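Phosphoserine aminotransferase (Bacillus alcalophilus, PDB 1W23) catalyses the pyridoxal-phosphate-dependent, reversible transamination of 3-phosphohydroxypyruvate to phosphoserine, the second step of serine biosynthesis from 3-phosphoglycerate, and works as a homodimer. Local coordinates at residues 84-88 with 110-115; 116-120 with 135-139; 157-161 with 176-182; 274-279 with 294-299; 319-324 with 348-352. All coordinates share one frame. Residue numbers count along the deposited sequence, not the author numbering.

Interaction 1 of 5, residues 84-88 with 110-115; sequences PMNLL and AKLLGE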
# COMPACT_ATOMS: atom_id res chain seq x y z
N PRO A 84 0.54 16.15 11.34
CA PRO A 84 0.06 16.87 12.54
C PRO A 84 -0.19 15.95 13.72
O PRO A 84 -0.01 16.35 14.87
CB PRO A 84 -1.20 17.57 12.03
CG PRO A 84 -1.63 16.79 10.80
CD PRO A 84 -0.33 16.39 10.19
N MET A 85 -0.58 14.70 13.49
CA MET A 85 -0.75 13.79 14.65
C MET A 85 0.53 13.64 15.46
O MET A 85 0.51 13.48 16.66
CB MET A 85 -1.04 12.34 14.26
CG MET A 85 -2.48 12.12 13.91
SD MET A 85 -2.73 10.40 13.49
CE MET A 85 -4.48 10.43 13.13
N ASN A 86 1.68 13.71 14.80
CA ASN A 86 2.95 13.58 15.46
C ASN A 86 3.55 14.88 15.92
O ASN A 86 4.21 14.87 16.96
CB ASN A 86 3.95 12.81 14.57
CG ASN A 86 3.69 11.32 14.51
OD1 ASN A 86 4.39 10.53 15.16
ND2 ASN A 86 2.66 10.91 13.75
N LEU A 87 3.38 15.97 15.21
CA LEU A 87 4.07 17.22 15.52
C LEU A 87 3.17 18.35 15.99
O LEU A 87 3.67 19.32 16.59
CB LEU A 87 4.87 17.70 14.28
CG LEU A 87 6.17 16.99 13.92
CD1 LEU A 87 6.80 17.75 12.75
CD2 LEU A 87 7.11 16.85 15.13
N LEU A 88 1.88 18.32 15.73
CA LEU A 88 1.01 19.45 16.11
C LEU A 88 0.54 19.24 17.52
O LEU A 88 -0.53 18.68 17.78
CB LEU A 88 -0.11 19.57 15.07
CG LEU A 88 -1.06 20.76 15.27
CD1 LEU A 88 -0.31 22.05 15.45
CD2 LEU A 88 -2.05 20.90 14.11
N ALA A 110 -4.84 18.98 9.15
CA ALA A 110 -4.30 19.58 10.35
C ALA A 110 -5.34 20.30 11.17
O ALA A 110 -5.31 20.25 12.41
CB ALA A 110 -3.12 20.50 10.02
N LYS A 111 -6.33 20.94 10.54
CA LYS A 111 -7.38 21.67 11.23
C LYS A 111 -8.19 20.75 12.09
O LYS A 111 -8.72 21.19 13.14
CB LYS A 111 -8.33 22.30 10.23
CG LYS A 111 -7.82 23.48 9.53
CD LYS A 111 -8.99 24.29 8.94
CE LYS A 111 -8.54 25.59 8.40
NZ LYS A 111 -9.20 26.36 7.35
N LEU A 112 -8.31 19.47 11.74
CA LEU A 112 -9.00 18.53 12.58
C LEU A 112 -8.26 18.21 13.88
O LEU A 112 -8.87 17.74 14.87
CB LEU A 112 -9.26 17.18 11.83
CG LEU A 112 -10.17 17.27 10.60
CD1 LEU A 112 -10.32 15.97 9.76
CD2 LEU A 112 -11.55 17.80 11.04
N LEU A 113 -6.99 18.46 13.90
CA LEU A 113 -6.16 18.02 15.02
C LEU A 113 -5.61 19.13 15.89
O LEU A 113 -5.12 18.91 17.00
CB LEU A 113 -5.02 17.18 14.47
CG LEU A 113 -5.51 15.90 13.77
CD1 LEU A 113 -4.33 15.26 13.06
CD2 LEU A 113 -6.17 14.93 14.75
N GLY A 114 -5.60 20.36 15.43
CA GLY A 114 -5.07 21.45 16.26
C GLY A 114 -5.16 22.77 15.53
O GLY A 114 -5.86 22.90 14.52
N GLU A 115 -4.50 23.77 16.10
CA GLU A 115 -4.52 25.11 15.54
C GLU A 115 -3.69 25.16 14.26
O GLU A 115 -2.61 24.57 14.21
CB GLU A 115 -3.96 26.14 16.53
CG GLU A 115 -4.10 27.55 16.11
CD GLU A 115 -3.80 28.66 17.09
OE1 GLU A 115 -3.39 28.38 18.25
OE2 GLU A 115 -4.02 29.84 16.67
O HOH W 1 -2.79 20.11 18.71
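Leu-88 lies over the C-terminal turn of the neighbouring helix, its CD2 3.7 Å from Ala-110 O and 3.7 Å from Gly-114 CA. The contact illustrates how consecutive helices of an α/β domain meet at their ends: helix 75-87 and helix 101-111 are joined through strand 93-98 of the large mixed sheet in this class-V aminotransferase, and both finish here. Leu-88 N still bonds back to Pro-84 O (2.9 Å), although Leu-88 itself has already left the helical conformation. Gly-114, extended with phi near 180°, marks the way out of the second helix, and the absence of a side chain matters: a CB there would come within 2.9 Å of Leu-88 CG, a clash. Further back, the Pro-84 ring packs on the other helix, with CB 4.0 Å from Ala-110 CB and CG 3.8 Å from Leu-113 CD1. Met-85 adds its CG to the same methyl of Leu-113, and also packs on Pro-221 of the second subunit. Tyr-144 of strand 142-148 touches both Pro-84 and Ala-110, tying the contact to the sheet. The side chains meeting here are apolar, but water 1 lies between the two helix exits, 2.8 Å from Leu-88 O and 3.1 Å from Leu-113 O.

Interaction 2 of 5, residues 116-120 with 135-139; sequences THIAA and EFQLN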
# COMPACT_ATOMS: atom_id res chain seq x y z
N THR A 116 -4.20 25.91 13.28
CA THR A 116 -3.57 26.07 12.00
C THR A 116 -3.49 27.57 11.65
O THR A 116 -4.10 28.45 12.26
CB THR A 116 -4.26 25.30 10.88
OG1 THR A 116 -5.61 25.77 10.75
CG2 THR A 116 -4.31 23.83 11.15
N HIS A 117 -2.70 27.84 10.61
CA HIS A 117 -2.49 29.19 10.13
C HIS A 117 -2.08 29.08 8.64
O HIS A 117 -1.52 28.08 8.25
CB HIS A 117 -1.41 29.86 10.95
CG HIS A 117 -1.11 31.28 10.66
ND1 HIS A 117 -0.15 31.73 9.78
CD2 HIS A 117 -1.72 32.38 11.21
CE1 HIS A 117 -0.15 33.05 9.77
NE2 HIS A 117 -1.07 33.48 10.62
N ILE A 118 -2.35 30.17 7.93
CA ILE A 118 -1.97 30.30 6.52
C ILE A 118 -0.88 31.35 6.46
O ILE A 118 -1.08 32.56 6.61
CB ILE A 118 -3.18 30.68 5.64
CG1 ILE A 118 -4.20 29.52 5.67
CG2 ILE A 118 -2.74 30.91 4.20
CD1 ILE A 118 -5.52 29.87 5.04
N ALA A 119 0.35 30.88 6.24
CA ALA A 119 1.51 31.75 6.21
C ALA A 119 1.48 32.66 4.97
O ALA A 119 1.96 33.80 5.02
CB ALA A 119 2.78 30.95 6.20
N ALA A 120 0.99 32.13 3.86
CA ALA A 120 0.95 32.85 2.59
C ALA A 120 0.06 31.99 1.66
O ALA A 120 -0.10 30.78 1.88
CB ALA A 120 2.30 33.08 2.01
N GLU A 135 6.48 37.35 1.97
CA GLU A 135 5.11 37.43 2.39
C GLU A 135 4.77 36.48 3.56
O GLU A 135 3.66 36.55 4.09
CB GLU A 135 4.17 37.14 1.23
CG GLU A 135 4.42 37.91 -0.05
CD GLU A 135 3.64 37.41 -1.24
OE1 GLU A 135 2.44 37.06 -0.97
OE2 GLU A 135 4.01 37.29 -2.47
N PHE A 136 5.70 35.58 3.90
CA PHE A 136 5.31 34.51 4.81
C PHE A 136 5.15 35.05 6.22
O PHE A 136 6.00 35.74 6.80
CB PHE A 136 6.36 33.41 4.88
CG PHE A 136 6.47 32.52 3.65
CD1 PHE A 136 5.87 32.77 2.44
CD2 PHE A 136 7.27 31.38 3.77
CE1 PHE A 136 6.06 31.87 1.38
CE2 PHE A 136 7.40 30.51 2.74
CZ PHE A 136 6.81 30.75 1.55
N GLN A 137 3.97 34.73 6.77
CA GLN A 137 3.60 35.13 8.12
C GLN A 137 3.86 33.91 9.04
O GLN A 137 3.15 32.90 8.98
CB GLN A 137 2.17 35.61 8.20
CG GLN A 137 1.92 36.76 7.21
CD GLN A 137 2.96 37.89 7.32
OE1 GLN A 137 3.60 38.40 6.39
NE2 GLN A 137 3.17 38.35 8.56
N LEU A 138 4.89 34.05 9.86
CA LEU A 138 5.39 33.01 10.73
C LEU A 138 4.99 33.29 12.17
O LEU A 138 4.82 34.47 12.57
CB LEU A 138 6.89 32.87 10.58
CG LEU A 138 7.43 32.67 9.17
CD1 LEU A 138 8.96 32.60 9.20
CD2 LEU A 138 6.76 31.45 8.52
N ASN A 139 4.89 32.22 12.98
CA ASN A 139 4.49 32.36 14.37
C ASN A 139 5.56 31.73 15.24
O ASN A 139 6.10 30.66 14.87
CB ASN A 139 3.15 31.64 14.67
CG ASN A 139 2.06 32.11 13.73
OD1 ASN A 139 1.58 33.24 13.84
ND2 ASN A 139 1.69 31.28 12.77
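The two backbones run in nearly opposite directions, 160° apart end to end, and come closest where Ala-119 CA and Gln-137 CA are 4.4 Å from each other. One hydrogen bond joins them, from Gln-137 N to Ala-119 O at 2.8 Å, and two CA-H...O contacts support it: Phe-136 CA lies 3.4 Å from Ala-119 O, and Ala-119 CA lies 3.4 Å from Gln-137 O. The pairing stays local: the chain turns a corner at Ala-119, and 135-139 forms no regular strand. It is a small example of an irregular loop passing over the face of a sheet at its outermost strand. Among the side chains, His-117 points at the loop. Asn-139 ND2 sits over one face of its imidazole, 3.5 Å from His-117 CG, while His-117 CE1 is 3.4 Å from Gln-137 O. The polar ends are held from elsewhere: Asn-95 bonds to His-117 ND1 and Asp-142 to Asn-139 ND2. On the far side of the corner the contact turns apolar, Ala-120 CB reaching Phe-136 CD1 at 3.6 Å. Strand 115-121 is outermost within the chain's seven-stranded mixed sheet and pairs with strand 93-98; Thr-116 and Ile-118 pack on helix 101-111 on one face, whereas the loop covers the other, its Phe-136 and Leu-138 reaching Leu-145 of strand 142-148.

Interaction 3 of 5, residues 157-161 with 176-182; sequences QYQNF and DILSRPL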
# COMPACT_ATOMS: atom_id res chain seq x y z
N GLN A 157 5.42 25.53 -9.43
CA GLN A 157 6.47 24.84 -8.69
C GLN A 157 7.42 25.83 -8.05
O GLN A 157 7.79 26.85 -8.67
CB GLN A 157 7.25 23.95 -9.70
CG GLN A 157 8.34 23.10 -9.15
CD GLN A 157 9.04 22.28 -10.22
OE1 GLN A 157 9.05 22.66 -11.41
NE2 GLN A 157 9.63 21.12 -9.82
N TYR A 158 7.84 25.53 -6.83
CA TYR A 158 8.90 26.27 -6.16
C TYR A 158 10.19 26.19 -6.97
O TYR A 158 10.63 25.10 -7.35
CB TYR A 158 9.14 25.72 -4.76
CG TYR A 158 8.13 26.15 -3.71
CD1 TYR A 158 6.83 25.67 -3.71
CD2 TYR A 158 8.49 27.02 -2.68
CE1 TYR A 158 5.91 26.05 -2.73
CE2 TYR A 158 7.60 27.39 -1.72
CZ TYR A 158 6.30 26.92 -1.73
OH TYR A 158 5.42 27.33 -0.74
N GLN A 159 10.85 27.34 -7.17
CA GLN A 159 12.15 27.39 -7.83
C GLN A 159 13.27 27.12 -6.86
O GLN A 159 14.35 26.70 -7.32
CB GLN A 159 12.38 28.78 -8.47
CG GLN A 159 11.28 29.09 -9.46
CD GLN A 159 11.15 27.99 -10.50
OE1 GLN A 159 12.14 27.79 -11.26
NE2 GLN A 159 10.04 27.25 -10.51
N ASN A 160 13.06 27.40 -5.62
CA ASN A 160 14.02 27.24 -4.51
C ASN A 160 13.17 27.27 -3.25
O ASN A 160 11.92 27.40 -3.36
CB ASN A 160 15.12 28.29 -4.55
CG ASN A 160 14.51 29.65 -4.82
OD1 ASN A 160 13.64 30.05 -4.05
ND2 ASN A 160 14.95 30.32 -5.87
N PHE A 161 13.77 27.08 -2.11
CA PHE A 161 13.03 26.84 -0.88
C PHE A 161 13.46 27.82 0.17
O PHE A 161 14.62 28.21 0.25
CB PHE A 161 13.26 25.40 -0.40
CG PHE A 161 12.70 24.41 -1.40
CD1 PHE A 161 13.51 23.63 -2.17
CD2 PHE A 161 11.32 24.29 -1.56
CE1 PHE A 161 12.95 22.76 -3.11
CE2 PHE A 161 10.77 23.40 -2.48
CZ PHE A 161 11.59 22.60 -3.24
N ASP A 176 7.29 16.25 -7.64
CA ASP A 176 8.60 16.63 -8.17
C ASP A 176 9.78 16.06 -7.42
O ASP A 176 10.93 16.39 -7.78
CB ASP A 176 8.77 18.15 -8.33
CG ASP A 176 8.96 18.92 -7.03
OD1 ASP A 176 8.82 18.27 -5.95
OD2 ASP A 176 9.22 20.15 -7.12
N ILE A 177 9.60 15.14 -6.50
CA ILE A 177 10.79 14.58 -5.80
C ILE A 177 11.72 13.89 -6.80
O ILE A 177 11.31 13.15 -7.67
CB ILE A 177 10.34 13.59 -4.71
CG1 ILE A 177 11.51 13.17 -3.83
CG2 ILE A 177 9.54 12.41 -5.28
CD1 ILE A 177 11.14 12.47 -2.54
N LEU A 178 13.01 14.15 -6.62
CA LEU A 178 14.06 13.52 -7.45
C LEU A 178 13.89 13.78 -8.93
O LEU A 178 14.29 13.01 -9.79
CB LEU A 178 14.23 12.04 -7.11
CG LEU A 178 15.48 11.33 -7.56
CD1 LEU A 178 16.74 12.14 -7.57
CD2 LEU A 178 15.66 10.03 -6.75
N SER A 179 13.41 15.02 -9.22
CA SER A 179 13.44 15.57 -10.58
C SER A 179 14.59 16.55 -10.81
O SER A 179 14.75 17.05 -11.92
CB SER A 179 12.12 16.28 -10.88
OG SER A 179 11.92 17.39 -10.03
N ARG A 180 15.34 16.80 -9.75
CA ARG A 180 16.41 17.80 -9.70
C ARG A 180 17.15 17.62 -8.40
O ARG A 180 16.64 17.00 -7.47
CB ARG A 180 15.83 19.22 -9.82
CG ARG A 180 14.72 19.51 -8.82
CD ARG A 180 14.04 20.84 -9.12
NE ARG A 180 12.94 21.01 -8.14
CZ ARG A 180 12.31 22.17 -7.93
NH1 ARG A 180 12.59 23.28 -8.64
NH2 ARG A 180 11.36 22.24 -6.97
N PRO A 181 18.34 18.21 -8.28
CA PRO A 181 19.02 18.18 -6.97
C PRO A 181 18.21 18.90 -5.90
O PRO A 181 17.46 19.82 -6.19
CB PRO A 181 20.36 18.88 -7.26
CG PRO A 181 20.57 18.69 -8.74
CD PRO A 181 19.15 18.88 -9.30
N LEU A 182 18.44 18.49 -4.66
CA LEU A 182 17.76 19.03 -3.50
C LEU A 182 18.74 19.16 -2.35
O LEU A 182 19.44 18.20 -2.10
CB LEU A 182 16.64 18.05 -3.19
CG LEU A 182 15.67 18.33 -2.08
CD1 LEU A 182 14.92 19.62 -2.26
CD2 LEU A 182 14.64 17.19 -1.94
O HOH W 2 11.29 19.54 -11.63
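Two hydrogen bonds and a salt bridge hold the guanidinium of Arg-180. Its NH1 and NH2 both donate to Tyr-158 O, each at 3.0 Å, so a single carbonyl at the edge of the group receives a forked pair of bonds. NH2 of Arg-180 also forms a salt bridge with Asp-176 OD2 at 3.0 Å, within its own segment. A third hydrogen bond reaches that same oxygen from Gln-157 NE2 at 2.9 Å. Gln-157 NE2 thereby lies over one face of the guanidinium, 3.4 Å from Arg-180 CZ, and water 2 continues the network, bonded to Gln-157 NE2 at 2.9 Å and to Ser-179 OG at 2.8 Å. The general lesson is that an arginine paired with a buried aspartate can tie two irregular loops together. The second loop is shaped by a type II beta turn from Asp-176 to Ser-179, with Ser-179 N and OG both bonded to Asp-176 O. Outside the polar centre, Phe-161 CZ approaches Arg-180 NH2 at 3.8 Å, Phe-161 CE1 meets Leu-182 CD1 at 3.8 Å, and Phe-161 and Phe-187 meet edge-to-face. Asp-176 OD1 bonds to Ser-149, next to the cofactor-pocket residue Asn-150. The side chain of Asp-176 is about 8 Å from bound pyridoxal phosphate, so this is a loop network beside the cofactor pocket, following strand 169-172, which carries the cofactor-binding Asp-172.

Interaction 4 of 5, residues 274-279 with 294-299; sequences IYDTID and RSLMNV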
# COMPACT_ATOMS: atom_id res chain seq x y z
N ILE A 274 7.37 22.04 -24.66
CA ILE A 274 5.95 22.33 -24.53
C ILE A 274 5.71 23.80 -24.25
O ILE A 274 4.84 24.42 -24.89
CB ILE A 274 5.31 21.40 -23.46
CG1 ILE A 274 5.56 19.92 -23.81
CG2 ILE A 274 3.83 21.70 -23.36
CD1 ILE A 274 5.16 18.95 -22.73
N TYR A 275 6.44 24.40 -23.32
CA TYR A 275 6.27 25.83 -23.06
C TYR A 275 6.56 26.70 -24.28
O TYR A 275 5.85 27.68 -24.51
CB TYR A 275 7.06 26.28 -21.84
CG TYR A 275 6.50 25.82 -20.51
CD1 TYR A 275 7.22 25.03 -19.66
CD2 TYR A 275 5.22 26.18 -20.10
CE1 TYR A 275 6.72 24.59 -18.44
CE2 TYR A 275 4.70 25.77 -18.89
CZ TYR A 275 5.46 24.96 -18.07
OH TYR A 275 4.90 24.57 -16.86
N ASP A 276 7.58 26.35 -25.06
CA ASP A 276 7.85 27.13 -26.27
C ASP A 276 6.64 27.03 -27.23
O ASP A 276 6.31 28.01 -27.92
CB ASP A 276 9.13 26.66 -26.94
CG ASP A 276 10.39 27.10 -26.33
OD1 ASP A 276 10.40 27.94 -25.41
OD2 ASP A 276 11.47 26.65 -26.81
N THR A 277 6.04 25.85 -27.31
CA THR A 277 4.88 25.68 -28.21
C THR A 277 3.74 26.61 -27.77
O THR A 277 3.07 27.26 -28.57
CB THR A 277 4.42 24.24 -28.24
OG1 THR A 277 5.53 23.37 -28.61
CG2 THR A 277 3.35 23.99 -29.26
N ILE A 278 3.49 26.66 -26.45
CA ILE A 278 2.50 27.58 -25.92
C ILE A 278 2.86 29.02 -26.24
O ILE A 278 2.02 29.82 -26.75
CB ILE A 278 2.33 27.35 -24.38
CG1 ILE A 278 1.71 25.97 -24.12
CG2 ILE A 278 1.51 28.47 -23.74
CD1 ILE A 278 1.77 25.56 -22.63
N ASP A 279 4.09 29.40 -25.95
CA ASP A 279 4.52 30.79 -26.08
C ASP A 279 4.53 31.25 -27.53
O ASP A 279 4.29 32.43 -27.77
CB ASP A 279 5.86 30.99 -25.38
CG ASP A 279 5.77 30.82 -23.88
OD1 ASP A 279 4.66 30.91 -23.32
OD2 ASP A 279 6.85 30.65 -23.26
N ARG A 294 6.37 28.42 -13.44
CA ARG A 294 6.03 27.27 -14.29
C ARG A 294 6.65 25.98 -13.80
O ARG A 294 7.85 25.91 -13.61
CB ARG A 294 6.51 27.52 -15.71
CG ARG A 294 5.54 28.35 -16.53
CD ARG A 294 6.12 28.79 -17.86
NE ARG A 294 5.02 29.28 -18.73
CZ ARG A 294 5.19 29.64 -20.01
NH1 ARG A 294 6.42 29.72 -20.55
NH2 ARG A 294 4.10 29.97 -20.70
N SER A 295 5.82 24.95 -13.63
CA SER A 295 6.28 23.64 -13.25
C SER A 295 6.99 22.96 -14.41
O SER A 295 6.60 23.02 -15.57
CB SER A 295 5.06 22.80 -12.85
OG SER A 295 5.43 21.43 -12.60
N LEU A 296 8.06 22.22 -14.08
CA LEU A 296 8.75 21.31 -14.99
C LEU A 296 8.09 19.95 -15.07
O LEU A 296 8.50 19.13 -15.90
CB LEU A 296 10.22 21.19 -14.57
CG LEU A 296 11.01 22.49 -14.68
CD1 LEU A 296 12.39 22.29 -14.05
CD2 LEU A 296 11.13 22.96 -16.12
N MET A 297 7.11 19.67 -14.20
CA MET A 297 6.48 18.36 -14.04
C MET A 297 5.04 18.28 -14.58
O MET A 297 4.65 17.23 -15.09
CB MET A 297 6.49 17.99 -12.55
CG MET A 297 7.87 17.78 -11.97
SD MET A 297 8.69 16.23 -12.41
CE MET A 297 9.80 16.69 -13.75
N ASN A 298 4.27 19.38 -14.45
CA ASN A 298 2.89 19.40 -14.90
C ASN A 298 2.64 20.71 -15.63
O ASN A 298 2.71 21.75 -15.03
CB ASN A 298 1.88 19.26 -13.74
CG ASN A 298 2.14 18.04 -12.88
OD1 ASN A 298 2.81 18.17 -11.84
ND2 ASN A 298 1.61 16.87 -13.23
N VAL A 299 2.36 20.62 -16.94
CA VAL A 299 2.15 21.81 -17.77
C VAL A 299 0.66 22.00 -17.99
O VAL A 299 0.00 21.18 -18.67
CB VAL A 299 2.89 21.69 -19.12
CG1 VAL A 299 2.64 22.95 -19.93
CG2 VAL A 299 4.37 21.42 -18.94
O HOH W 3 2.32 24.85 -15.96
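Tyr-275 is the main projection of helix 259-279 here, and the other segment curves around it. Its ring is inserted between the long side chain of Arg-294 and the methyls of Val-299: Arg-294 CD rests over one ring face in a CH-pi contact, 3.7 Å from the centroid, and Val-299 CG1 comes to 3.6 Å from Tyr-275 CE2. At the closed end of this cleft the hydroxyl of Tyr-275 donates to Ser-295 O at 2.6 Å, and water 3 occupies the gap beside it, 2.7 Å from Tyr-275 OH and 3.3 Å from Asn-298 O. The hollow owes its curvature to the loop from Ser-295 to Asn-298, where Ser-295 OG, also hydrogen-bonded to Asn-150 OD1, accepts from Met-297 N in an ST turn and from Asn-298 N in an ST motif. The C-terminal part of this fold here packs a long helix on one face of a small antiparallel sheet, through strand 298-302. Asn-298, on the reverse side of the strand, bonds to Asn-150 of the cofactor pocket. Val-299 is the bump in the opposite sense: its CG1 fits between Ile-274 CG2 at 3.8 Å and Ile-278 CD1 at 3.9 Å, one helical turn apart. Arg-294 runs back alongside the tyrosine toward the helix until its guanidinium meets Asp-279 in a two-pronged salt bridge, Arg-294 NH2 to Asp-279 OD1 at 2.8 Å and Arg-294 NH1 to Asp-279 OD2 at 2.9 Å.

Interaction 5 of 5, residues 319-324 with 348-352; sequences QGFVGL and ALREL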
# COMPACT_ATOMS: atom_id res chain seq x y z
N GLN A 319 -5.32 10.48 -31.46
CA GLN A 319 -3.95 10.36 -31.87
C GLN A 319 -3.07 9.58 -30.91
O GLN A 319 -1.90 9.43 -31.15
CB GLN A 319 -3.37 11.75 -32.16
CG GLN A 319 -4.00 12.44 -33.34
CD GLN A 319 -3.57 11.74 -34.65
OE1 GLN A 319 -2.35 11.58 -34.89
NE2 GLN A 319 -4.55 11.35 -35.46
N GLY A 320 -3.64 9.01 -29.83
CA GLY A 320 -2.88 8.13 -28.93
C GLY A 320 -2.34 8.77 -27.72
O GLY A 320 -1.67 8.08 -26.93
N PHE A 321 -2.67 10.05 -27.46
CA PHE A 321 -2.24 10.72 -26.23
C PHE A 321 -3.16 10.31 -25.06
O PHE A 321 -4.39 10.34 -25.18
CB PHE A 321 -2.28 12.24 -26.39
CG PHE A 321 -1.27 12.73 -27.40
CD1 PHE A 321 -1.51 12.71 -28.75
CD2 PHE A 321 -0.03 13.22 -26.97
CE1 PHE A 321 -0.56 13.12 -29.66
CE2 PHE A 321 0.92 13.59 -27.87
CZ PHE A 321 0.66 13.54 -29.22
N VAL A 322 -2.54 9.96 -23.94
CA VAL A 322 -3.26 9.50 -22.74
C VAL A 322 -3.01 10.49 -21.61
O VAL A 322 -1.87 10.86 -21.33
CB VAL A 322 -2.74 8.08 -22.34
CG1 VAL A 322 -3.41 7.61 -21.08
CG2 VAL A 322 -3.02 7.09 -23.46
N GLY A 323 -4.08 10.88 -20.94
CA GLY A 323 -3.97 11.64 -19.71
C GLY A 323 -3.98 13.13 -19.76
O GLY A 323 -3.76 13.77 -18.74
N LEU A 324 -4.20 13.72 -20.94
CA LEU A 324 -4.07 15.18 -21.07
C LEU A 324 -5.24 15.97 -20.52
O LEU A 324 -5.12 17.19 -20.40
CB LEU A 324 -3.88 15.54 -22.54
CG LEU A 324 -2.57 15.17 -23.16
CD1 LEU A 324 -2.56 15.54 -24.66
CD2 LEU A 324 -1.39 15.83 -22.50
N ALA A 348 6.05 14.86 -29.95
CA ALA A 348 4.78 14.49 -30.56
C ALA A 348 3.66 15.46 -30.11
O ALA A 348 2.81 15.86 -30.92
CB ALA A 348 4.42 13.04 -30.27
N LEU A 349 3.65 15.81 -28.81
CA LEU A 349 2.66 16.76 -28.31
C LEU A 349 2.80 18.11 -29.00
O LEU A 349 1.78 18.71 -29.40
CB LEU A 349 2.73 16.85 -26.80
CG LEU A 349 1.75 17.85 -26.16
CD1 LEU A 349 0.32 17.48 -26.45
CD2 LEU A 349 1.97 17.92 -24.66
N ARG A 350 4.02 18.60 -29.14
CA ARG A 350 4.25 19.86 -29.88
C ARG A 350 3.66 19.75 -31.28
O ARG A 350 2.96 20.68 -31.74
CB ARG A 350 5.73 20.19 -29.91
CG ARG A 350 6.09 21.24 -30.93
CD ARG A 350 7.56 21.66 -30.80
NE ARG A 350 8.01 22.62 -31.76
CZ ARG A 350 7.92 23.94 -31.60
NH1 ARG A 350 7.37 24.50 -30.50
NH2 ARG A 350 8.39 24.67 -32.63
N GLU A 351 3.91 18.67 -31.99
CA GLU A 351 3.43 18.53 -33.35
C GLU A 351 1.90 18.51 -33.40
O GLU A 351 1.26 19.14 -34.26
CB GLU A 351 4.06 17.24 -33.97
CG GLU A 351 5.57 17.47 -34.22
CD GLU A 351 6.37 16.29 -34.65
OE1 GLU A 351 7.60 16.40 -34.91
OE2 GLU A 351 5.79 15.18 -34.78
N LEU A 352 1.26 17.80 -32.46
CA LEU A 352 -0.19 17.80 -32.36
C LEU A 352 -0.70 19.21 -32.15
O LEU A 352 -1.67 19.65 -32.79
CB LEU A 352 -0.61 16.92 -31.18
CG LEU A 352 -2.09 16.88 -30.80
CD1 LEU A 352 -2.82 15.77 -31.53
CD2 LEU A 352 -2.34 16.55 -29.34
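Aromatic contacts come first, and all centre on Phe-321. Leu-352 CD2 sits over one face of its ring in a CH-pi contact, 4.1 Å from the centroid. At the ring edge, Phe-321 CZ approaches Ala-348 O at 3.6 Å. Phe-321 CE2 lies 3.6 Å from Leu-349 CA, so the ring reaches the backbone of the helix as well as its side chains. Aliphatic packing extends the contact in two directions: Leu-324 CD1 meets Leu-349 CD1 at 3.9 Å, and the CG of Gln-319 lies 4.0 Å from Leu-352 CD1. Ala-348 and Leu-352 are one helical turn apart, linked by the bond from Leu-352 N to Ala-348 O (2.9 Å), and with Leu-349 they form the face offered to the ring. Backbone conformation places these groups. Gly-320, with positive phi, ends helix 306-318 in a Schellman motif and turns the chain into strand 321-322. That strand pairs in parallel with strand 5-6, and Phe-5 meets the Phe-321 ring, while Val-322 packs on Met-34 of the second subunit. The whole is a worked example of helix-to-strand packing in the C-terminal part of an aminotransferase, where helix 343-359 lies against a two-stranded parallel sheet completed by strand 5-6 of the same chain.

The five contacts follow one another in series along the chain. Interactions 1 and 2, with centres 16 Å apart, touch where helix 101-111 leads into strand 115-121, and so belong to the edge of the large mixed sheet. Interactions 4 and 5, 14 Å apart, lie beyond the chain's centre from interaction 1 and meet through Thr-277 and Arg-350, joining helices 259-279 and 343-359. Interaction 3, only 10 Å from that centre, touches interaction 4, Gln-157 OE1 probably bonding to Leu-296 N. Interactions 1 and 5 are farthest apart, at 42 Å between centres. Interactions 3 and 4 thus join loops of the large sheet to the C-terminal part beside the cofactor.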